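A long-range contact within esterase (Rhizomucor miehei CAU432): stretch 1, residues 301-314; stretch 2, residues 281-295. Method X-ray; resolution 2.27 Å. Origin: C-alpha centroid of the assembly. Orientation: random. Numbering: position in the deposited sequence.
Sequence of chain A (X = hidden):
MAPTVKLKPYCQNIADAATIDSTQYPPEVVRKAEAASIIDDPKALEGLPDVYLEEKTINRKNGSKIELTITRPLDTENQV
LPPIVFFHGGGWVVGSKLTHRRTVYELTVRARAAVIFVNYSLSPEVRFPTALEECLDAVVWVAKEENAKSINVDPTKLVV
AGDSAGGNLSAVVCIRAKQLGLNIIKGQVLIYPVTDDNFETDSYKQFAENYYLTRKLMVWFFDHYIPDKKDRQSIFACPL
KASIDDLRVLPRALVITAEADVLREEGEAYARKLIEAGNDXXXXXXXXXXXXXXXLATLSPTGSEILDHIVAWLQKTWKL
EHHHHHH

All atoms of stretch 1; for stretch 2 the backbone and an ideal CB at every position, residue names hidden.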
# COMPACT_ATOMS: atom_id res chain seq x y z
N PRO A 301 2.34 -12.26 -7.98
CA PRO A 301 1.70 -12.19 -6.65
C PRO A 301 1.62 -10.75 -6.11
O PRO A 301 0.56 -10.30 -5.62
CB PRO A 301 2.62 -13.07 -5.79
CG PRO A 301 3.25 -14.05 -6.77
CD PRO A 301 3.43 -13.26 -8.04
N THR A 302 2.72 -10.00 -6.23
CA THR A 302 2.70 -8.64 -5.73
C THR A 302 1.75 -7.78 -6.56
O THR A 302 1.10 -6.89 -6.02
CB THR A 302 4.07 -7.99 -5.74
OG1 THR A 302 5.05 -8.88 -5.19
CG2 THR A 302 4.02 -6.69 -4.91
N GLY A 303 1.66 -8.05 -7.87
CA GLY A 303 0.70 -7.35 -8.71
C GLY A 303 -0.70 -7.50 -8.14
O GLY A 303 -1.48 -6.54 -8.06
N SER A 304 -1.02 -8.72 -7.72
CA SER A 304 -2.33 -9.01 -7.13
C SER A 304 -2.54 -8.30 -5.80
O SER A 304 -3.66 -7.79 -5.51
CB SER A 304 -2.51 -10.53 -6.97
OG SER A 304 -3.80 -10.83 -6.47
N GLU A 305 -1.50 -8.28 -4.97
CA GLU A 305 -1.64 -7.54 -3.71
C GLU A 305 -1.95 -6.07 -4.03
O GLU A 305 -2.84 -5.46 -3.44
CB GLU A 305 -0.38 -7.63 -2.86
CG GLU A 305 0.10 -9.04 -2.57
CD GLU A 305 -0.89 -9.90 -1.79
OE1 GLU A 305 -1.72 -9.38 -0.99
OE2 GLU A 305 -0.85 -11.13 -2.01
N ILE A 306 -1.22 -5.53 -4.99
CA ILE A 306 -1.37 -4.14 -5.37
C ILE A 306 -2.78 -3.88 -5.85
O ILE A 306 -3.37 -2.88 -5.45
CB ILE A 306 -0.36 -3.73 -6.45
CG1 ILE A 306 1.04 -3.60 -5.85
CG2 ILE A 306 -0.73 -2.40 -7.13
CD1 ILE A 306 2.14 -3.47 -6.96
N LEU A 307 -3.34 -4.78 -6.65
CA LEU A 307 -4.74 -4.62 -7.06
C LEU A 307 -5.71 -4.66 -5.87
O LEU A 307 -6.69 -3.91 -5.84
CB LEU A 307 -5.14 -5.68 -8.08
CG LEU A 307 -4.56 -5.46 -9.48
CD1 LEU A 307 -5.25 -6.42 -10.41
CD2 LEU A 307 -4.80 -4.04 -9.95
N ASP A 308 -5.47 -5.53 -4.88
CA ASP A 308 -6.32 -5.53 -3.69
C ASP A 308 -6.26 -4.18 -2.94
O ASP A 308 -7.27 -3.66 -2.44
CB ASP A 308 -5.93 -6.69 -2.76
CG ASP A 308 -6.33 -8.06 -3.32
OD1 ASP A 308 -7.22 -8.13 -4.21
OD2 ASP A 308 -5.73 -9.07 -2.86
N HIS A 309 -5.06 -3.62 -2.89
CA HIS A 309 -4.85 -2.29 -2.33
C HIS A 309 -5.62 -1.20 -3.07
O HIS A 309 -6.36 -0.40 -2.45
CB HIS A 309 -3.36 -1.99 -2.34
CG HIS A 309 -3.01 -0.71 -1.69
ND1 HIS A 309 -1.71 -0.25 -1.61
CD2 HIS A 309 -3.78 0.22 -1.07
CE1 HIS A 309 -1.70 0.90 -0.96
NE2 HIS A 309 -2.93 1.21 -0.62
N ILE A 310 -5.44 -1.15 -4.38
CA ILE A 310 -6.16 -0.20 -5.22
C ILE A 310 -7.66 -0.31 -5.01
O ILE A 310 -8.36 0.69 -4.91
CB ILE A 310 -5.84 -0.44 -6.72
CG1 ILE A 310 -4.40 -0.01 -7.03
CG2 ILE A 310 -6.80 0.33 -7.63
CD1 ILE A 310 -3.94 -0.45 -8.40
N VAL A 311 -8.16 -1.54 -4.92
CA VAL A 311 -9.58 -1.74 -4.72
C VAL A 311 -10.03 -1.22 -3.36
O VAL A 311 -11.07 -0.57 -3.26
CB VAL A 311 -9.95 -3.22 -4.86
CG1 VAL A 311 -11.41 -3.47 -4.41
CG2 VAL A 311 -9.74 -3.64 -6.30
N ALA A 312 -9.24 -1.47 -2.30
CA ALA A 312 -9.59 -0.94 -0.98
C ALA A 312 -9.68 0.60 -1.00
O ALA A 312 -10.59 1.22 -0.43
CB ALA A 312 -8.58 -1.39 0.06
N TRP A 313 -8.71 1.21 -1.66
CA TRP A 313 -8.67 2.67 -1.79
C TRP A 313 -9.82 3.24 -2.59
O TRP A 313 -10.36 4.29 -2.24
CB TRP A 313 -7.36 3.10 -2.41
CG TRP A 313 -7.17 4.58 -2.55
CD1 TRP A 313 -6.58 5.43 -1.66
CD2 TRP A 313 -7.53 5.37 -3.69
NE1 TRP A 313 -6.56 6.71 -2.17
CE2 TRP A 313 -7.15 6.70 -3.41
CE3 TRP A 313 -8.16 5.09 -4.91
CZ2 TRP A 313 -7.36 7.75 -4.31
CZ3 TRP A 313 -8.37 6.13 -5.81
CH2 TRP A 313 -7.97 7.44 -5.50
N LEU A 314 -10.18 2.57 -3.69
CA LEU A 314 -11.35 2.92 -4.49
C LEU A 314 -12.62 2.83 -3.66
O LEU A 314 -13.51 3.69 -3.75
CB LEU A 314 -11.49 2.02 -5.72
CG LEU A 314 -10.62 2.13 -6.97
CD1 LEU A 314 -10.87 0.96 -7.93
CD2 LEU A 314 -10.93 3.44 -7.67
N UNK A 281 -3.64 12.88 -1.11
CA UNK A 281 -2.69 12.05 -1.86
C UNK A 281 -2.19 10.89 -1.00
O UNK A 281 -1.71 11.10 0.12
CB UNK A 281 -1.51 12.89 -2.35
N UNK A 282 -2.32 9.68 -1.53
CA UNK A 282 -1.73 8.51 -0.90
C UNK A 282 -0.61 8.04 -1.83
O UNK A 282 -0.87 7.76 -3.00
CB UNK A 282 -2.77 7.41 -0.65
N UNK A 283 0.64 8.03 -1.35
CA UNK A 283 1.80 7.66 -2.19
C UNK A 283 2.55 6.52 -1.54
O UNK A 283 2.93 6.60 -0.37
CB UNK A 283 2.74 8.85 -2.41
N UNK A 284 2.73 5.44 -2.27
CA UNK A 284 3.33 4.24 -1.71
C UNK A 284 4.33 3.65 -2.68
O UNK A 284 4.07 3.57 -3.87
CB UNK A 284 2.26 3.21 -1.36
N UNK A 285 5.48 3.25 -2.17
CA UNK A 285 6.48 2.54 -2.96
C UNK A 285 6.44 1.06 -2.61
O UNK A 285 6.52 0.71 -1.43
CB UNK A 285 7.88 3.12 -2.72
N UNK A 286 6.24 0.19 -3.59
CA UNK A 286 6.29 -1.25 -3.32
C UNK A 286 7.70 -1.77 -3.48
O UNK A 286 8.35 -1.51 -4.50
CB UNK A 286 5.34 -2.01 -4.25
N UNK A 287 8.17 -2.51 -2.48
CA UNK A 287 9.54 -3.01 -2.53
C UNK A 287 9.64 -4.32 -3.31
O UNK A 287 8.68 -5.10 -3.38
CB UNK A 287 10.08 -3.21 -1.11
N UNK A 288 10.80 -4.50 -3.93
CA UNK A 288 11.14 -5.72 -4.64
C UNK A 288 10.47 -5.94 -5.99
O UNK A 288 10.53 -7.05 -6.52
CB UNK A 288 10.81 -6.91 -3.74
N UNK A 289 9.86 -4.90 -6.56
CA UNK A 289 9.22 -5.08 -7.86
C UNK A 289 9.80 -4.18 -8.93
O UNK A 289 10.45 -3.17 -8.66
CB UNK A 289 7.72 -4.82 -7.74
N UNK A 290 9.54 -4.57 -10.17
CA UNK A 290 9.95 -3.79 -11.31
C UNK A 290 8.75 -3.22 -12.03
O UNK A 290 7.61 -3.60 -11.80
CB UNK A 290 10.79 -4.64 -12.26
N UNK A 291 9.06 -2.29 -12.92
CA UNK A 291 8.08 -1.77 -13.85
C UNK A 291 7.57 -2.86 -14.78
O UNK A 291 8.33 -3.72 -15.22
CB UNK A 291 8.68 -0.62 -14.66
N UNK A 292 6.28 -2.81 -15.11
CA UNK A 292 5.70 -3.63 -16.16
C UNK A 292 4.91 -4.86 -15.73
O UNK A 292 4.52 -5.69 -16.57
CB UNK A 292 6.83 -4.09 -17.09
N UNK A 293 4.59 -4.95 -14.44
CA UNK A 293 3.89 -6.14 -13.99
C UNK A 293 2.42 -6.14 -14.43
O UNK A 293 1.77 -7.18 -14.38
CB UNK A 293 3.98 -6.25 -12.47
N UNK A 294 1.90 -5.00 -14.89
CA UNK A 294 0.48 -4.93 -15.26
C UNK A 294 0.19 -4.98 -16.77
O UNK A 294 -0.98 -4.83 -17.18
CB UNK A 294 -0.11 -3.64 -14.69
N UNK A 295 1.21 -5.23 -17.59
CA UNK A 295 1.01 -5.38 -19.04
C UNK A 295 1.44 -6.74 -19.59
O UNK A 295 1.92 -6.83 -20.72
CB UNK A 295 1.78 -4.28 -19.78

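Residues 301-314 form a helix that runs nearly antiparallel to strand 281-286, and along the strand alternate positions face it.

At position 281 CA-to-CB points away and the helix sets no demand; the residue is Val 281. Position 282 points toward the helix, its ideal CB 4.1 Å from Trp 313 NE1. A small or medium side chain would fit, and a polar one could answer the indole donor. Thr 282 is found; its OG1 lies at the indole edge, 3.7 Å from Trp 313 NE1, and a water that accepts from the indole joins them, 2.5 Å from Thr 282 OG1.

Positions 283 and 285 are out of reach of the helix, which leaves them unconstrained; they are Ala 283 and Arg 285. Position 284 points toward the helix, the ideal CB of 284 being 4.6 Å from His 309 CE1, which leaves space for a compact side chain, apolar or small polar. Val 284 takes it, its CG2 4.0 Å from His 309 CE1.

Position 286 also points toward the helix, its ideal CB 4.4 Å from Ile 306 CD1, while His 309 ND1 lies farther along, so a long apolar side chain would suit, better still one with a polar tip. Tyr 286 meets both demands: Ile 306 CG1 sits over one ring face, 3.4 Å from the centroid, and Tyr 286 OH hydrogen-bonds His 309 ND1 at 2.9 Å; either could donate.

The chain then turns a corner. Position 287 points away and is Leu 287; at 288, phi of 75° favours glycine, and Gly 288 is present. Position 289 faces the helix again, its ideal CB 5.0 Å from Thr 302 CG2, which suits a medium-sized apolar side chain. Ile 289 places CG2 3.7 Å from Thr 302 CG2 and CD1 3.9 Å from Ile 306 CD1.

Positions 290 and 291 are beyond reach: Ile 290 and His 291. At 292 a CB would jam against the preceding carbonyl oxygen, which calls for Gly 292, the start of a type I turn.

Position 293 points toward Gly 303, whose lack of a side chain leaves room for an aliphatic group. Ile 293 CD1 lies 4.0 Å from Gly 303 CA and from Ile 306 CD1. From 294 CA-to-CB runs sideways, with no helix atom within 5.5 Å of the ideal CB, so only a long side chain could reach. Phe 294 does: its ring edge meets Ile 306 CG2, 3.6 Å from CZ, and Gly 303 O, 3.6 Å from CE1. Position 295, out of reach, is Asn 295.

Stretch 2, residues 281-295: VTAVRYLGIIHGIFN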
# COMPACT_ATOMS: atom_id res chain seq x y z
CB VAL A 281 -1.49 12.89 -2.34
CG1 VAL A 281 -0.59 12.08 -3.28
CG2 VAL A 281 -1.98 14.13 -3.06
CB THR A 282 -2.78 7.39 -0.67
OG1 THR A 282 -3.90 7.94 0.03
CG2 THR A 282 -2.21 6.21 0.13
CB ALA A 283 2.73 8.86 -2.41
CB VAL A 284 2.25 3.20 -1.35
CG1 VAL A 284 1.30 3.77 -0.34
CG2 VAL A 284 1.45 2.83 -2.57
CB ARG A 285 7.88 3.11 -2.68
CG ARG A 285 9.00 2.33 -3.37
CD ARG A 285 10.34 2.64 -2.73
NE ARG A 285 10.73 4.04 -2.91
CZ ARG A 285 11.96 4.50 -2.67
NH1 ARG A 285 12.90 3.66 -2.24
NH2 ARG A 285 12.24 5.78 -2.85
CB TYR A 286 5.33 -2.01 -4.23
CG TYR A 286 3.93 -2.11 -3.66
CD1 TYR A 286 3.06 -1.02 -3.67
CD2 TYR A 286 3.46 -3.31 -3.13
CE1 TYR A 286 1.77 -1.11 -3.13
CE2 TYR A 286 2.17 -3.42 -2.61
CZ TYR A 286 1.34 -2.31 -2.61
OH TYR A 286 0.07 -2.42 -2.11
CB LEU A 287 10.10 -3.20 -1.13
CG LEU A 287 10.89 -1.99 -0.61
CD1 LEU A 287 9.99 -0.79 -0.26
CD2 LEU A 287 11.73 -2.40 0.59
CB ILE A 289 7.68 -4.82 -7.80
CG1 ILE A 289 7.39 -3.36 -7.48
CG2 ILE A 289 7.01 -5.72 -6.79
CD1 ILE A 289 5.96 -2.99 -7.74
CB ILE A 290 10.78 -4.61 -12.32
CG1 ILE A 290 9.98 -5.85 -12.77
CG2 ILE A 290 12.12 -4.98 -11.70
CD1 ILE A 290 10.49 -6.50 -14.07
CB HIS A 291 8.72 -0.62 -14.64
CG HIS A 291 7.75 0.25 -15.36
ND1 HIS A 291 7.41 1.52 -14.93
CD2 HIS A 291 7.08 0.07 -16.53
CE1 HIS A 291 6.56 2.06 -15.77
NE2 HIS A 291 6.33 1.20 -16.75
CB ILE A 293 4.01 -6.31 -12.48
CG1 ILE A 293 3.51 -5.10 -11.71
CG2 ILE A 293 5.48 -6.54 -12.12
CD1 ILE A 293 3.73 -5.27 -10.20
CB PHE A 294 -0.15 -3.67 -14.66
CG PHE A 294 -0.22 -3.71 -13.17
CD1 PHE A 294 -1.05 -4.63 -12.53
CD2 PHE A 294 0.55 -2.86 -12.39
CE1 PHE A 294 -1.12 -4.68 -11.14
CE2 PHE A 294 0.50 -2.90 -11.00
CZ PHE A 294 -0.34 -3.81 -10.38
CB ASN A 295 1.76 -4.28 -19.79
CG ASN A 295 3.26 -4.29 -19.51
OD1 ASN A 295 3.74 -3.57 -18.64
ND2 ASN A 295 4.01 -5.07 -20.29
O HOH W 1 -5.62 9.33 -1.20
O HOH W 2 -0.79 -4.76 -0.72
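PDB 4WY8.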